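Cellulose binding protein (Clavibacter michiganensis, PDB 4JJO) is the expansin part of a larger, probably cellulose-hydrolysing enzyme, and is thought to bind polysaccharide and loosen plant cell walls. Local coordinates at residues A[8-13]-A[76-81]. Sequence-based numbering, arbitrary orientation.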
loop_
_atom_site.group_PDB
_atom_site.type_symbol
_atom_site.label_atom_id
_atom_site.label_comp_id
_atom_site.label_asym_id
_atom_site.label_seq_id
_atom_site.Cartn_x
_atom_site.Cartn_y
_atom_site.Cartn_z
ATOM N N THR A 8 8.509 -16.361 8.205
ATOM C CA THR A 8 7.755 -17.573 7.923
ATOM C C THR A 8 7.004 -17.292 6.629
ATOM O O THR A 8 7.218 -16.249 6.010
ATOM C CB THR A 8 6.772 -17.915 9.059
ATOM O OG1 THR A 8 6.026 -16.747 9.419
ATOM C CG2 THR A 8 7.524 -18.429 10.286
ATOM N N HIS A 9 6.135 -18.200 6.201
ATOM C CA HIS A 9 5.391 -17.964 4.967
ATOM C C HIS A 9 3.898 -18.239 5.089
ATOM O O HIS A 9 3.465 -19.028 5.928
ATOM C CB HIS A 9 5.978 -18.783 3.816
ATOM C CG HIS A 9 6.042 -20.254 4.086
ATOM N ND1 HIS A 9 4.952 -21.087 3.939
ATOM C CD2 HIS A 9 7.068 -21.043 4.478
ATOM C CE1 HIS A 9 5.304 -22.323 4.233
ATOM N NE2 HIS A 9 6.584 -22.327 4.563
ATOM N N TYR A 10 3.127 -17.567 4.238
ATOM C CA TYR A 10 1.689 -17.773 4.151
ATOM C C TYR A 10 1.246 -17.459 2.728
ATOM O O TYR A 10 2.072 -17.118 1.877
ATOM C CB TYR A 10 0.951 -16.880 5.151
ATOM C CG TYR A 10 0.639 -15.493 4.636
ATOM C CD1 TYR A 10 -0.674 -15.065 4.501
ATOM C CD2 TYR A 10 1.654 -14.615 4.287
ATOM C CE1 TYR A 10 -0.967 -13.800 4.036
ATOM C CE2 TYR A 10 1.371 -13.351 3.818
ATOM C CZ TYR A 10 0.059 -12.949 3.695
ATOM O OH TYR A 10 -0.235 -11.688 3.233
ATOM N N SER A 11 -0.048 -17.581 2.458
ATOM C CA SER A 11 -0.556 -17.305 1.121
ATOM C C SER A 11 -1.923 -16.637 1.141
ATOM O O SER A 11 -2.812 -17.036 1.893
ATOM C CB SER A 11 -0.642 -18.598 0.309
ATOM O OG SER A 11 -0.768 -18.312 -1.073
ATOM N N LEU A 12 -2.077 -15.613 0.308
ATOM C CA LEU A 12 -3.381 -15.022 0.041
ATOM C C LEU A 12 -4.060 -15.779 -1.095
ATOM O O LEU A 12 -5.214 -15.508 -1.437
ATOM C CB LEU A 12 -3.226 -13.550 -0.342
ATOM C CG LEU A 12 -2.777 -12.616 0.780
ATOM C CD1 LEU A 12 -2.558 -11.213 0.242
ATOM C CD2 LEU A 12 -3.801 -12.611 1.900
ATOM N N GLY A 13 -3.333 -16.730 -1.674
ATOM C CA GLY A 13 -3.819 -17.499 -2.802
ATOM C C GLY A 13 -4.080 -16.636 -4.019
ATOM O O GLY A 13 -3.382 -15.650 -4.263
ATOM N N HIS A 76 9.650 -9.868 12.485
ATOM C CA HIS A 76 9.142 -11.136 11.971
ATOM C C HIS A 76 8.180 -10.900 10.813
ATOM O O HIS A 76 7.053 -10.447 11.012
ATOM C CB HIS A 76 8.451 -11.919 13.089
ATOM C CG HIS A 76 7.789 -13.182 12.630
ATOM N ND1 HIS A 76 7.103 -14.016 13.490
ATOM C CD2 HIS A 76 7.701 -13.753 11.407
ATOM C CE1 HIS A 76 6.629 -15.045 12.817
ATOM N NE2 HIS A 76 6.973 -14.913 11.550
ATOM N N LEU A 77 8.634 -11.210 9.603
ATOM C CA LEU A 77 7.812 -11.057 8.411
ATOM C C LEU A 77 7.083 -12.348 8.076
ATOM O O LEU A 77 7.614 -13.442 8.258
ATOM C CB LEU A 77 8.669 -10.661 7.208
ATOM C CG LEU A 77 9.445 -9.344 7.232
ATOM C CD1 LEU A 77 10.185 -9.184 5.913
ATOM C CD2 LEU A 77 8.525 -8.163 7.474
ATOM N N ASP A 78 5.861 -12.213 7.578
ATOM C CA ASP A 78 5.129 -13.343 7.028
ATOM C C ASP A 78 5.143 -13.189 5.512
ATOM O O ASP A 78 4.335 -12.460 4.941
ATOM C CB ASP A 78 3.696 -13.372 7.565
ATOM C CG ASP A 78 3.173 -14.782 7.771
ATOM O OD1 ASP A 78 3.960 -15.741 7.627
ATOM O OD2 ASP A 78 1.973 -14.930 8.090
ATOM N N LEU A 79 6.082 -13.873 4.866
ATOM C CA LEU A 79 6.302 -13.714 3.435
ATOM C C LEU A 79 5.340 -14.559 2.624
ATOM O O LEU A 79 4.862 -15.589 3.091
ATOM C CB LEU A 79 7.730 -14.122 3.070
ATOM C CG LEU A 79 8.869 -13.245 3.585
ATOM C CD1 LEU A 79 10.199 -13.917 3.299
ATOM C CD2 LEU A 79 8.817 -11.869 2.945
ATOM N N SER A 80 5.057 -14.116 1.404
ATOM C CA SER A 80 4.362 -14.957 0.445
ATOM C C SER A 80 5.202 -16.209 0.254
ATOM O O SER A 80 6.427 -16.165 0.379
ATOM C CB SER A 80 4.203 -14.235 -0.892
ATOM O OG SER A 80 5.465 -13.901 -1.439
ATOM N N GLU A 81 4.547 -17.323 -0.039
ATOM C CA GLU A 81 5.262 -18.563 -0.298
ATOM C C GLU A 81 6.336 -18.334 -1.352
ATOM O O GLU A 81 7.440 -18.868 -1.253
ATOM C CB GLU A 81 4.292 -19.653 -0.759
ATOM C CG GLU A 81 3.354 -20.146 0.330
ATOM C CD GLU A 81 2.360 -21.174 -0.176
ATOM O OE1 GLU A 81 2.138 -21.245 -1.404
ATOM O OE2 GLU A 81 1.799 -21.912 0.659
HETATM O O HOH W 1 2.168 -20.978 3.445
#
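His76 turns the edge of its imidazole to Thr8, with NE2 donating to Thr8 OG1 over 3.0 Å and the hydroxyl lying in the ring plane. The His9 ring is stacked with Phe90 and meets Phe84 edge-to-face, while a water in the imidazole plane, 2.8 Å from His9 ND1, donates to Glu81 OE2. Leu79 O lies at the edge of the Tyr10 ring, while Tyr10 CE2 comes 3.3 Å from Asp78 O. Asp78 OD2 approaches the Tyr10 side chain 3.7 Å from CB; ring and carboxylate planes are 22° apart. The other carboxylate oxygen, Asp78 OD1, takes a hydrogen bond from Thr8 OG1 (2.9 Å), which meets it from above the carboxylate plane, 49° out of it, so the hydroxyl accepts from the histidine and donates to the aspartate. Thr8 OG1 sits between its backbone N and carbonyl carbon (chi1 48°), a torsion that brings it within range of both partners.

These side chains decorate neighbouring parallel strands, 3-10 and 76-80, of the six-stranded double-psi beta-barrel that forms the N-terminal domain of expansins. Thr8 and Asp78 share one face of the sheet; His9 and Leu79 occupy the other. Thr8 N bonds to Leu77 O, Leu79 N to Thr8 O, and Tyr10 N to Leu79 O; this last carbonyl also receives a CA-H...O contact from His9. At the strand end Ser80 becomes the N-cap of helix 81-87, its OG bonded to Ala83 N and Arg32 O, and Glu81 N gives a weak bond to Tyr10 O.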